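Local atomic coordinates of putative polyketide cyclase SMa1630 (Sinorhizobium meliloti 1021, PDB entry 4U13), a protein that probably acts as a polyketide cyclase built on a SnoaL-like, NTF2-type fold, its substrate and exact reaction remaining uncertain. Residues I9-F14 with Y94-I98; A16-T22 with W52-K56; S60-L66 with R78-R84; T28-V34 with R102-L106. All coordinates share one frame; numbering follows the deposited sequence.

How the contacts relate
Contacts 1 and 2 follow each other along helix 8-19: its first turns lie on the sheet in contact 1, and its C-terminal end meets helix 44-59 in contact 2, their centres about 14 Å apart. Contact 4 is closer to contact 1, about 9 Å between centres, and its strand 102-108 pairs with strand 90-99 through Thr97. Contact 3, the hairpin 62-71 and 74-82, has its centre about 21 Å from that of contact 4, across the chain's centre; it joins contact 2 where Tyr61 OH stands 2.7 Å from Asp17 OD1. In NTF2-like folds the pocket usually opens between curved sheet and helices; the water shared by Tyr13 and Tyr94 in contact 1 is at most a hint of one.

Contact 1 of 4, residues I9-F14 with Y94-I98; sequences IVNMYF and YSFTI
Tyr13 holds CG anti to the backbone N (chi1 178°), which swings its phenol off helix 8-19 toward the sheet; Phe96, with CG opposite its own carbonyl carbon (chi1 -69°), sends its ring in from strand 90-99 to meet it. The pair is T-shaped (edge-to-face): the rim of Phe96, with CE2 3.9 Å from Tyr13 CG, is directed at the Tyr13 face, and the planes stand 70° apart. Val10 takes a face of Phe96, its CG1 lying 3.9 Å from CE1 in a CH-pi contact. Phe14 completes an aromatic cluster. Its CE2 comes within 3.8 Å of Phe96 CZ, and its CZ sits over one face of Tyr94, 3.9 Å from CD2, with both pairs of rings inclined. At the hydroxyl ends a single water bridges Tyr13 OH (2.8 Å) and Tyr94 OH (2.9 Å). With an alanine at Phe96, a gap is likely to open between Val10, Tyr13 and Phe14, leaving the Tyr13 ring freer to turn. Further along, Ile9 CG2 meets Ile98 CD1, the two side chains running in opposite directions. Phe96 also touches Ile103 and Leu106 of strand 102-108, while Phe14 reaches Val77 and Pro65 of the hairpin strands, so helix 8-19 lies against several strands of the mixed sheet at once.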
loop_
_atom_site.group_PDB
_atom_site.type_symbol
_atom_site.label_atom_id
_atom_site.label_comp_id
_atom_site.label_asym_id
_atom_site.label_seq_id
_atom_site.Cartn_x
_atom_site.Cartn_y
_atom_site.Cartn_z
ATOM N N ILE A 9 11.952 0.027 8.046
ATOM C CA ILE A 9 12.595 -0.516 6.888
ATOM C C ILE A 9 11.785 -1.652 6.214
ATOM O O ILE A 9 11.788 -1.774 4.997
ATOM C CB ILE A 9 14.033 -0.954 7.204
ATOM C CG1 ILE A 9 14.818 -1.188 5.907
ATOM C CG2 ILE A 9 14.034 -2.205 8.050
ATOM C CD1 ILE A 9 15.024 0.078 5.098
ATOM N N VAL A 10 11.108 -2.482 7.006
ATOM C CA VAL A 10 10.261 -3.527 6.488
ATOM C C VAL A 10 9.091 -2.861 5.770
ATOM O O VAL A 10 8.645 -3.268 4.687
ATOM C CB VAL A 10 9.755 -4.405 7.618
ATOM C CG1 VAL A 10 8.655 -5.326 7.126
ATOM C CG2 VAL A 10 10.908 -5.209 8.195
ATOM N N ASN A 11 8.576 -1.824 6.366
ATOM C CA ASN A 11 7.501 -1.083 5.723
ATOM C C ASN A 11 7.867 -0.463 4.357
ATOM O O ASN A 11 7.035 -0.375 3.435
ATOM C CB ASN A 11 7.096 0.004 6.655
ATOM C CG ASN A 11 5.652 0.269 6.593
ATOM O OD1 ASN A 11 4.902 -0.278 7.404
ATOM N ND2 ASN A 11 5.232 1.102 5.628
HETATM N N MSE A 12 9.118 -0.033 4.245
HETATM C CA MSE A 12 9.644 0.494 2.999
HETATM C C MSE A 12 9.715 -0.583 1.930
HETATM O O MSE A 12 9.388 -0.323 0.782
HETATM C CB MSE A 12 11.016 1.078 3.311
HETATM C CG MSE A 12 11.619 1.881 2.145
HETATM SE SE MSE A 12 13.477 2.548 2.582
HETATM C CE MSE A 12 12.990 3.545 4.251
ATOM N N TYR A 13 10.147 -1.790 2.304
ATOM C CA TYR A 13 10.103 -2.927 1.420
ATOM C C TYR A 13 8.724 -3.116 0.786
ATOM O O TYR A 13 8.596 -3.111 -0.437
ATOM C CB TYR A 13 10.562 -4.210 2.128
ATOM C CG TYR A 13 10.467 -5.372 1.199
ATOM C CD1 TYR A 13 11.493 -5.667 0.324
ATOM C CD2 TYR A 13 9.293 -6.074 1.091
ATOM C CE1 TYR A 13 11.368 -6.682 -0.596
ATOM C CE2 TYR A 13 9.131 -7.088 0.165
ATOM C CZ TYR A 13 10.176 -7.384 -0.673
ATOM O OH TYR A 13 10.027 -8.413 -1.602
ATOM N N PHE A 14 7.678 -3.210 1.592
ATOM C CA PHE A 14 6.346 -3.510 1.064
ATOM C C PHE A 14 5.737 -2.366 0.301
ATOM O O PHE A 14 4.985 -2.600 -0.640
ATOM C CB PHE A 14 5.400 -3.918 2.187
ATOM C CG PHE A 14 5.657 -5.315 2.672
ATOM C CD1 PHE A 14 5.348 -6.375 1.876
ATOM C CD2 PHE A 14 6.272 -5.551 3.877
ATOM C CE1 PHE A 14 5.589 -7.666 2.301
ATOM C CE2 PHE A 14 6.500 -6.814 4.317
ATOM C CZ PHE A 14 6.192 -7.888 3.496
ATOM N N TYR A 94 7.411 -13.860 5.511
ATOM C CA TYR A 94 8.615 -13.112 5.157
ATOM C C TYR A 94 9.476 -12.866 6.416
ATOM O O TYR A 94 9.070 -12.102 7.295
ATOM C CB TYR A 94 8.209 -11.756 4.553
ATOM C CG TYR A 94 7.715 -11.752 3.100
ATOM C CD1 TYR A 94 6.628 -12.554 2.681
ATOM C CD2 TYR A 94 8.320 -10.923 2.153
ATOM C CE1 TYR A 94 6.171 -12.541 1.361
ATOM C CE2 TYR A 94 7.874 -10.885 0.832
ATOM C CZ TYR A 94 6.795 -11.691 0.434
ATOM O OH TYR A 94 6.356 -11.630 -0.871
ATOM N N SER A 95 10.644 -13.497 6.493
ATOM C CA SER A 95 11.555 -13.283 7.626
ATOM C C SER A 95 12.666 -12.364 7.266
ATOM O O SER A 95 13.528 -12.705 6.505
ATOM C CB SER A 95 12.178 -14.602 8.115
ATOM O OG SER A 95 11.151 -15.479 8.527
ATOM N N PHE A 96 12.662 -11.203 7.862
ATOM C CA PHE A 96 13.628 -10.173 7.526
ATOM C C PHE A 96 14.680 -10.086 8.622
ATOM O O PHE A 96 14.338 -10.064 9.803
ATOM C CB PHE A 96 12.950 -8.811 7.518
ATOM C CG PHE A 96 11.960 -8.579 6.394
ATOM C CD1 PHE A 96 10.613 -8.992 6.527
ATOM C CD2 PHE A 96 12.319 -7.834 5.261
ATOM C CE1 PHE A 96 9.683 -8.725 5.518
ATOM C CE2 PHE A 96 11.393 -7.535 4.275
ATOM C CZ PHE A 96 10.078 -7.995 4.395
ATOM N N THR A 97 15.943 -9.979 8.237
ATOM C CA THR A 97 17.015 -9.659 9.161
ATOM C C THR A 97 17.545 -8.297 8.815
ATOM O O THR A 97 17.918 -8.024 7.676
ATOM C CB THR A 97 18.152 -10.681 9.098
ATOM O OG1 THR A 97 17.583 -11.995 9.229
ATOM C CG2 THR A 97 19.143 -10.457 10.207
ATOM N N ILE A 98 17.623 -7.489 9.854
ATOM C CA ILE A 98 17.917 -6.079 9.800
ATOM C C ILE A 98 19.285 -5.851 10.447
ATOM O O ILE A 98 19.439 -6.131 11.618
ATOM C CB ILE A 98 16.908 -5.293 10.674
ATOM C CG1 ILE A 98 15.461 -5.689 10.358
ATOM C CG2 ILE A 98 17.087 -3.800 10.500
ATOM C CD1 ILE A 98 15.068 -5.423 8.923
HETATM O O HOH W 1 7.437 -9.323 -2.240
#

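Contact 2 of 4, residues A16-T22 with W52-K56; sequences ADSCNDT and WVAAK
Trp52 and Lys56, one turn apart on helix 44-59, close on the C-terminal end of helix 8-19, where the chain leaves the helix through a Schellman motif with positive phi at Asn20. The indole comes in edge first. Its NE1 donates to Asp17 OD1 over 3.0 Å at an N-H...O angle of 155°; the oxygen lies near the ring plane but is approached on its anti side, with the donor 35° out of the carboxylate plane. The far rim of the same ring runs along the chain after the helix, with CH2 3.7 Å from Asn20 C and CZ3 3.3 Å from Thr22 OG1. A bend in the Lys56 chain at chi2 (-95°) brings its amine to the helix end. There NZ bonds to Asp17 O at 2.8 Å, from above the carbonyl plane, and more weakly to Asn20 OD1 at 3.2 Å and, as a salt bridge, to Asp17 OD1 at 3.3 Å. A leucine in place of Trp52 would take away the N-H and is likely to leave Asp17 less firmly oriented and the turn at Asn20 without its flat neighbour. Tyr61 adds a weak hydrogen bond to Asp17 OD1 and a cation-pi contact with Lys56, and nearby Cys19 forms a disulfide with Cys19 of the second subunit. The ammonium meets a carboxylate and a carbonyl at a helix C-terminus, which would probably favour its charge, and three donors, two weakly, grip Asp17 OD1.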
loop_
_atom_site.group_PDB
_atom_site.type_symbol
_atom_site.label_atom_id
_atom_site.label_comp_id
_atom_site.label_asym_id
_atom_site.label_seq_id
_atom_site.Cartn_x
_atom_site.Cartn_y
_atom_site.Cartn_z
ATOM N N ALA A 16 7.398 -0.211 -1.525
ATOM C CA ALA A 16 8.136 -0.217 -2.776
ATOM C C ALA A 16 7.785 -1.393 -3.668
ATOM O O ALA A 16 7.622 -1.221 -4.866
ATOM C CB ALA A 16 9.628 -0.239 -2.479
ATOM N N ASP A 17 7.690 -2.577 -3.067
ATOM C CA ASP A 17 7.189 -3.740 -3.744
ATOM C C ASP A 17 5.830 -3.398 -4.352
ATOM O O ASP A 17 5.569 -3.542 -5.514
ATOM C CB ASP A 17 7.056 -4.880 -2.734
ATOM C CG ASP A 17 6.703 -6.209 -3.369
ATOM O OD1 ASP A 17 7.018 -6.402 -4.550
ATOM O OD2 ASP A 17 6.154 -7.101 -2.670
ATOM N N SER A 18 4.962 -2.906 -3.547
ATOM C CA SER A 18 3.602 -2.563 -3.941
ATOM C C SER A 18 3.474 -1.445 -5.031
ATOM O O SER A 18 2.537 -1.426 -5.811
ATOM C CB SER A 18 2.885 -2.250 -2.672
ATOM O OG SER A 18 1.670 -1.626 -2.956
ATOM N N CYS A 19 4.354 -0.445 -5.001
ATOM C CA CYS A 19 4.294 0.674 -5.957
ATOM C C CYS A 19 5.192 0.478 -7.139
ATOM O O CYS A 19 5.328 1.386 -7.966
ATOM C CB CYS A 19 4.655 1.975 -5.237
ATOM S SG CYS A 19 3.383 2.469 -3.954
ATOM N N ASN A 20 5.766 -0.717 -7.266
ATOM C CA ASN A 20 6.737 -1.018 -8.302
ATOM C C ASN A 20 7.843 0.025 -8.306
ATOM O O ASN A 20 8.175 0.518 -9.322
ATOM C CB ASN A 20 6.100 -1.081 -9.704
ATOM C CG ASN A 20 5.079 -2.206 -9.859
ATOM O OD1 ASN A 20 5.242 -3.277 -9.309
ATOM N ND2 ASN A 20 4.017 -1.954 -10.585
ATOM N N ASP A 21 8.406 0.350 -7.155
ATOM C CA ASP A 21 9.384 1.430 -7.088
ATOM C C ASP A 21 10.807 0.876 -6.971
ATOM O O ASP A 21 11.344 0.724 -5.896
ATOM C CB ASP A 21 9.028 2.352 -5.924
ATOM C CG ASP A 21 9.951 3.562 -5.828
ATOM O OD1 ASP A 21 11.011 3.596 -6.540
ATOM O OD2 ASP A 21 9.616 4.459 -4.993
ATOM N N THR A 22 11.405 0.595 -8.102
ATOM C CA THR A 22 12.805 0.148 -8.172
ATOM C C THR A 22 13.885 0.902 -7.373
ATOM O O THR A 22 14.723 0.279 -6.742
ATOM C CB THR A 22 13.226 0.129 -9.637
ATOM O OG1 THR A 22 12.277 -0.677 -10.340
ATOM C CG2 THR A 22 14.593 -0.488 -9.814
ATOM N N TRP A 52 13.396 -9.626 -8.272
ATOM C CA TRP A 52 12.180 -8.855 -8.051
ATOM C C TRP A 52 11.479 -8.512 -9.377
ATOM O O TRP A 52 10.244 -8.643 -9.522
ATOM C CB TRP A 52 12.533 -7.605 -7.240
ATOM C CG TRP A 52 11.389 -6.714 -6.925
ATOM C CD1 TRP A 52 10.425 -6.913 -5.996
ATOM C CD2 TRP A 52 11.133 -5.435 -7.493
ATOM N NE1 TRP A 52 9.560 -5.862 -5.977
ATOM C CE2 TRP A 52 9.966 -4.935 -6.884
ATOM C CE3 TRP A 52 11.769 -4.665 -8.485
ATOM C CZ2 TRP A 52 9.412 -3.696 -7.227
ATOM C CZ3 TRP A 52 11.217 -3.445 -8.833
ATOM C CH2 TRP A 52 10.050 -2.961 -8.187
ATOM N N VAL A 53 12.267 -8.109 -10.367
ATOM C CA VAL A 53 11.734 -7.844 -11.694
ATOM C C VAL A 53 11.068 -9.083 -12.364
ATOM O O VAL A 53 9.921 -8.990 -12.830
ATOM C CB VAL A 53 12.838 -7.251 -12.588
ATOM C CG1 VAL A 53 12.392 -7.160 -14.044
ATOM C CG2 VAL A 53 13.219 -5.831 -12.104
ATOM N N ALA A 54 11.762 -10.233 -12.383
ATOM C CA ALA A 54 11.197 -11.462 -12.946
ATOM C C ALA A 54 9.882 -11.903 -12.245
ATOM O O ALA A 54 8.947 -12.348 -12.907
ATOM C CB ALA A 54 12.209 -12.605 -12.916
ATOM N N ALA A 55 9.817 -11.769 -10.928
ATOM C CA ALA A 55 8.658 -12.184 -10.217
ATOM C C ALA A 55 7.471 -11.301 -10.549
ATOM O O ALA A 55 6.337 -11.771 -10.623
ATOM C CB ALA A 55 8.935 -12.191 -8.716
ATOM N N LYS A 56 7.711 -10.022 -10.750
ATOM C CA LYS A 56 6.652 -9.100 -11.143
ATOM C C LYS A 56 6.126 -9.429 -12.515
ATOM O O LYS A 56 4.913 -9.435 -12.715
ATOM C CB LYS A 56 7.200 -7.686 -11.166
ATOM C CG LYS A 56 7.516 -7.140 -9.793
ATOM C CD LYS A 56 6.353 -6.345 -9.283
ATOM C CE LYS A 56 6.614 -5.788 -7.886
ATOM N NZ LYS A 56 5.277 -5.679 -7.255
#

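Contact 3 of 4, residues S60-L66 with R78-R84; sequences SYVAEPL and RAKVSGR
Val62 and Ser82 form an antiparallel hydrogen-bonded pair, Val62 N to Ser82 O at 2.9 Å and Ser82 N back to Val62 O at 3.0 Å. Glu64 and Lys80 repeat the pattern, and Leu66 N continues the ladder to Arg78 O at 2.8 Å. Between them come the non-hydrogen-bonded pairs Ala63 with Val81 and Pro65 with Ala79. On the face that carries Glu64 and Lys80 the two side chains extend together from the sheet. Lys80 folds at chi3 (77°), so that NZ comes to Glu64 OE1 at 3.2 Å, nearly in line with its C-O bond. Leu66 CD1 rests on the base of that lysine, 4.0 Å from CB. At the open end of the hairpin Arg84 NH1 makes a weak bond to Ser60 OG, 3.4 Å long, and another weak one to Lys57 O. Outward from this shell, the opposite face turns Ala63 toward Tyr94 and Asp17, and Pro65 toward Phe14. The charged face meets the second subunit: Ser3 N of that chain donates to Glu64 OE2, and Lys80 NZ donates to Gln2 OE1 of the same neighbour. The salt bridge therefore sits in the dimer contact, each charge having a partner within the hairpin and another across the subunit boundary.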
loop_
_atom_site.group_PDB
_atom_site.type_symbol
_atom_site.label_atom_id
_atom_site.label_comp_id
_atom_site.label_asym_id
_atom_site.label_seq_id
_atom_site.Cartn_x
_atom_site.Cartn_y
_atom_site.Cartn_z
ATOM N N SER A 60 2.613 -10.566 -11.690
ATOM C CA SER A 60 1.940 -9.288 -11.342
ATOM C C SER A 60 1.287 -9.366 -9.948
ATOM O O SER A 60 0.107 -9.057 -9.767
ATOM C CB SER A 60 0.863 -8.988 -12.384
ATOM O OG SER A 60 1.410 -8.939 -13.696
ATOM N N TYR A 61 2.045 -9.823 -8.972
ATOM C CA TYR A 61 1.480 -10.142 -7.655
ATOM C C TYR A 61 1.287 -8.909 -6.786
ATOM O O TYR A 61 1.957 -7.924 -6.958
ATOM C CB TYR A 61 2.402 -11.095 -6.883
ATOM C CG TYR A 61 3.774 -10.479 -6.583
ATOM C CD1 TYR A 61 4.822 -10.594 -7.489
ATOM C CD2 TYR A 61 3.996 -9.770 -5.413
ATOM C CE1 TYR A 61 6.041 -10.023 -7.238
ATOM C CE2 TYR A 61 5.244 -9.217 -5.126
ATOM C CZ TYR A 61 6.277 -9.319 -6.054
ATOM O OH TYR A 61 7.553 -8.771 -5.804
ATOM N N VAL A 62 0.422 -9.058 -5.797
ATOM C CA VAL A 62 0.292 -8.168 -4.681
ATOM C C VAL A 62 0.654 -8.973 -3.373
ATOM O O VAL A 62 0.066 -10.006 -3.114
ATOM C CB VAL A 62 -1.179 -7.638 -4.691
ATOM C CG1 VAL A 62 -1.646 -7.074 -3.343
ATOM C CG2 VAL A 62 -1.386 -6.592 -5.793
ATOM N N ALA A 63 1.624 -8.498 -2.574
ATOM C CA ALA A 63 1.906 -8.976 -1.220
ATOM C C ALA A 63 1.334 -8.027 -0.192
ATOM O O ALA A 63 1.716 -6.887 -0.125
ATOM C CB ALA A 63 3.392 -9.104 -0.985
ATOM N N GLU A 64 0.420 -8.501 0.645
ATOM C CA GLU A 64 -0.267 -7.645 1.586
ATOM C C GLU A 64 0.063 -8.118 3.016
ATOM O O GLU A 64 -0.403 -9.169 3.407
ATOM C CB GLU A 64 -1.766 -7.710 1.285
ATOM C CG GLU A 64 -2.665 -7.220 2.412
ATOM C CD GLU A 64 -4.150 -7.434 2.140
ATOM O OE1 GLU A 64 -4.546 -8.364 1.363
ATOM O OE2 GLU A 64 -4.935 -6.685 2.765
ATOM N N PRO A 65 0.880 -7.363 3.786
ATOM C CA PRO A 65 1.146 -7.803 5.151
ATOM C C PRO A 65 -0.143 -7.931 5.988
ATOM O O PRO A 65 -1.022 -7.073 5.898
ATOM C CB PRO A 65 2.027 -6.710 5.716
ATOM C CG PRO A 65 2.536 -5.960 4.528
ATOM C CD PRO A 65 1.503 -6.064 3.489
ATOM N N LEU A 66 -0.263 -9.037 6.736
ATOM C CA LEU A 66 -1.435 -9.316 7.557
ATOM C C LEU A 66 -1.155 -9.272 9.060
ATOM O O LEU A 66 -2.044 -8.988 9.820
ATOM C CB LEU A 66 -1.962 -10.719 7.264
ATOM C CG LEU A 66 -2.456 -10.987 5.845
ATOM C CD1 LEU A 66 -2.978 -12.422 5.753
ATOM C CD2 LEU A 66 -3.513 -9.958 5.443
ATOM N N ARG A 78 3.635 -12.255 8.090
ATOM C CA ARG A 78 2.767 -13.083 7.294
ATOM C C ARG A 78 2.154 -12.180 6.230
ATOM O O ARG A 78 1.555 -11.108 6.564
ATOM C CB ARG A 78 1.669 -13.732 8.120
ATOM C CG ARG A 78 2.183 -14.861 8.994
ATOM C CD ARG A 78 1.059 -15.392 9.888
ATOM N NE ARG A 78 -0.079 -15.929 9.095
ATOM C CZ ARG A 78 -0.206 -17.209 8.705
ATOM N NH1 ARG A 78 0.750 -18.083 9.004
ATOM N NH2 ARG A 78 -1.276 -17.599 8.000
ATOM N N ALA A 79 2.269 -12.595 4.960
ATOM C CA ALA A 79 1.700 -11.784 3.916
ATOM C C ALA A 79 0.853 -12.579 2.938
ATOM O O ALA A 79 1.189 -13.704 2.555
ATOM C CB ALA A 79 2.801 -10.993 3.217
ATOM N N LYS A 80 -0.290 -12.019 2.569
ATOM C CA LYS A 80 -1.150 -12.685 1.616
ATOM C C LYS A 80 -0.611 -12.294 0.264
ATOM O O LYS A 80 -0.438 -11.131 -0.048
ATOM C CB LYS A 80 -2.603 -12.299 1.760
ATOM C CG LYS A 80 -3.499 -13.224 0.939
ATOM C CD LYS A 80 -4.970 -12.799 0.963
ATOM C CE LYS A 80 -5.219 -11.622 0.037
ATOM N NZ LYS A 80 -6.384 -10.813 0.493
ATOM N N VAL A 81 -0.273 -13.293 -0.513
ATOM C CA VAL A 81 0.238 -13.077 -1.866
ATOM C C VAL A 81 -0.815 -13.508 -2.872
ATOM O O VAL A 81 -1.334 -14.603 -2.814
ATOM C CB VAL A 81 1.537 -13.854 -2.086
ATOM C CG1 VAL A 81 2.052 -13.591 -3.452
ATOM C CG2 VAL A 81 2.517 -13.417 -1.012
ATOM N N SER A 82 -1.076 -12.657 -3.836
ATOM C CA SER A 82 -2.202 -12.822 -4.694
ATOM C C SER A 82 -1.695 -12.529 -6.094
ATOM O O SER A 82 -0.955 -11.565 -6.282
ATOM C CB SER A 82 -3.220 -11.760 -4.251
ATOM O OG SER A 82 -4.482 -12.004 -4.808
ATOM N N GLY A 83 -2.110 -13.310 -7.091
ATOM C CA GLY A 83 -1.746 -12.986 -8.500
ATOM C C GLY A 83 -1.994 -14.083 -9.520
ATOM O O GLY A 83 -2.730 -15.037 -9.253
ATOM N N ARG A 84 -1.371 -13.924 -10.677
ATOM C CA ARG A 84 -1.465 -14.859 -11.789
ATOM C C ARG A 84 -0.377 -15.955 -11.603
ATOM O O ARG A 84 0.717 -15.884 -12.152
ATOM C CB ARG A 84 -1.343 -14.122 -13.155
ATOM C CG ARG A 84 -1.517 -15.018 -14.403
ATOM C CD ARG A 84 -1.142 -14.388 -15.786
ATOM N NE ARG A 84 0.150 -13.651 -15.764
ATOM C CZ ARG A 84 0.312 -12.350 -15.447
ATOM N NH1 ARG A 84 1.533 -11.806 -15.434
ATOM N NH2 ARG A 84 -0.737 -11.579 -15.135
#

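Contact 4 of 4, residues T28-V34 with R102-L106; sequences TFAPDAV and RIARL
Ile103 and Phe29 form a parallel bridge whose side chains share the inward face, and here the packing is dense. Ile103 CG2 lies 3.8 Å from Phe29 CE1. With its CG1 opposite the carbonyl carbon (chi1 -64°), Ile103 carries CD1 alongside Thr28 CG2, so close that the exact spacing is doubtful. Phe29 turns a ring edge to Leu106 CB, and its other neighbours include Tyr13 and Ile48. The backbones are stitched beside this core: Ile103 N donates to Thr28 O at 3.1 Å, and Ala30 N to Ile103 O at 2.8 Å, almost straight at 177°. After a type I turn from Ala30 to Ala33 the pairing resumes with Val34 N to Ala104 O at 3.2 Å and Leu106 N to Val34 O at 2.9 Å. By contrast, the solvent side is loose. Arg102 lays its aliphatic CD 3.7 Å from Phe29 O, and Arg105 holds one guanidinium face toward Val34 CG1; neither charged group bonds across the contact. In strand 102-108 a classic beta bulge places Ala104 and Arg105 together opposite Thr97. Backbone bonds set the register around the Pro31-Asp32 turn and the bulge; Phe29 and Ile103 bury apolar surface, while Arg105, sharing a face with buried Val34, is exposed.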
loop_
_atom_site.group_PDB
_atom_site.type_symbol
_atom_site.label_atom_id
_atom_site.label_comp_id
_atom_site.label_asym_id
_atom_site.label_seq_id
_atom_site.Cartn_x
_atom_site.Cartn_y
_atom_site.Cartn_z
ATOM N N THR A 28 16.761 -0.386 -0.092
ATOM C CA THR A 28 16.223 -1.064 1.078
ATOM C C THR A 28 17.158 -2.139 1.646
ATOM O O THR A 28 17.161 -2.396 2.850
ATOM C CB THR A 28 14.842 -1.631 0.703
ATOM O OG1 THR A 28 13.851 -0.654 0.985
ATOM C CG2 THR A 28 14.492 -2.822 1.437
ATOM N N PHE A 29 17.963 -2.755 0.786
ATOM C CA PHE A 29 18.870 -3.848 1.135
ATOM C C PHE A 29 20.314 -3.446 1.307
ATOM O O PHE A 29 20.788 -2.559 0.640
ATOM C CB PHE A 29 18.863 -4.848 0.024
ATOM C CG PHE A 29 17.592 -5.587 -0.100
ATOM C CD1 PHE A 29 17.394 -6.762 0.642
ATOM C CD2 PHE A 29 16.598 -5.152 -0.966
ATOM C CE1 PHE A 29 16.228 -7.496 0.516
ATOM C CE2 PHE A 29 15.418 -5.879 -1.090
ATOM C CZ PHE A 29 15.229 -7.048 -0.339
ATOM N N ALA A 30 21.006 -4.138 2.204
ATOM C CA ALA A 30 22.441 -3.961 2.412
ATOM C C ALA A 30 23.124 -4.407 1.146
ATOM O O ALA A 30 22.586 -5.251 0.446
ATOM C CB ALA A 30 22.911 -4.839 3.568
ATOM N N PRO A 31 24.318 -3.875 0.852
ATOM C CA PRO A 31 25.003 -4.304 -0.385
ATOM C C PRO A 31 25.278 -5.835 -0.445
ATOM O O PRO A 31 25.219 -6.455 -1.538
ATOM C CB PRO A 31 26.317 -3.509 -0.342
ATOM C CG PRO A 31 26.083 -2.387 0.624
ATOM C CD PRO A 31 25.122 -2.919 1.634
ATOM N N ASP A 32 25.554 -6.411 0.732
ATOM C CA ASP A 32 25.876 -7.818 0.900
ATOM C C ASP A 32 24.626 -8.709 1.149
ATOM O O ASP A 32 24.750 -9.857 1.570
ATOM C CB ASP A 32 26.835 -7.941 2.091
ATOM N N ALA A 33 23.428 -8.225 0.832
ATOM C CA ALA A 33 22.196 -8.864 1.325
ATOM C C ALA A 33 21.853 -10.134 0.560
ATOM O O ALA A 33 22.283 -10.327 -0.571
ATOM C CB ALA A 33 21.032 -7.909 1.223
ATOM N N VAL A 34 21.058 -10.993 1.195
ATOM C CA VAL A 34 20.568 -12.217 0.585
ATOM C C VAL A 34 19.050 -12.321 0.682
ATOM O O VAL A 34 18.468 -12.028 1.708
ATOM C CB VAL A 34 21.084 -13.467 1.312
ATOM C CG1 VAL A 34 20.535 -14.740 0.654
ATOM C CG2 VAL A 34 22.587 -13.488 1.309
ATOM N N ARG A 102 19.172 -1.394 7.398
ATOM C CA ARG A 102 18.981 -2.030 6.101
ATOM C C ARG A 102 18.596 -3.473 6.288
ATOM O O ARG A 102 18.661 -4.021 7.364
ATOM C CB ARG A 102 20.265 -2.017 5.267
ATOM C CG ARG A 102 20.791 -0.643 4.893
ATOM C CD ARG A 102 20.423 -0.211 3.481
ATOM N NE ARG A 102 20.243 1.239 3.417
ATOM C CZ ARG A 102 20.613 2.030 2.408
ATOM N NH1 ARG A 102 21.205 1.541 1.321
ATOM N NH2 ARG A 102 20.377 3.333 2.496
ATOM N N ILE A 103 18.218 -4.115 5.206
ATOM C CA ILE A 103 17.916 -5.525 5.283
ATOM C C ILE A 103 19.159 -6.318 4.896
ATOM O O ILE A 103 19.719 -6.102 3.799
ATOM C CB ILE A 103 16.699 -5.837 4.389
ATOM C CG1 ILE A 103 15.478 -5.100 4.931
ATOM C CG2 ILE A 103 16.411 -7.326 4.291
ATOM C CD1 ILE A 103 14.383 -5.019 3.906
ATOM N N ALA A 104 19.587 -7.223 5.787
ATOM C CA ALA A 104 20.740 -8.089 5.513
ATOM C C ALA A 104 20.293 -9.393 4.957
ATOM O O ALA A 104 21.039 -10.039 4.243
ATOM C CB ALA A 104 21.517 -8.342 6.772
ATOM N N ARG A 105 19.057 -9.778 5.255
ATOM C CA ARG A 105 18.552 -11.050 4.775
ATOM C C ARG A 105 17.026 -11.090 4.763
ATOM O O ARG A 105 16.373 -10.518 5.615
ATOM C CB ARG A 105 19.072 -12.189 5.646
ATOM C CG ARG A 105 18.722 -13.558 5.090
ATOM C CD ARG A 105 18.940 -14.718 6.062
ATOM N NE ARG A 105 20.151 -15.451 5.703
ATOM C CZ ARG A 105 20.228 -16.472 4.846
ATOM N NH1 ARG A 105 21.425 -17.015 4.603
ATOM N NH2 ARG A 105 19.147 -16.964 4.238
ATOM N N LEU A 106 16.468 -11.773 3.771
ATOM C CA LEU A 106 15.046 -11.965 3.676
ATOM C C LEU A 106 14.814 -13.368 3.185
ATOM O O LEU A 106 15.226 -13.666 2.113
ATOM C CB LEU A 106 14.465 -10.979 2.670
ATOM C CG LEU A 106 13.018 -11.293 2.288
ATOM C CD1 LEU A 106 12.141 -11.406 3.512
ATOM C CD2 LEU A 106 12.422 -10.260 1.350
#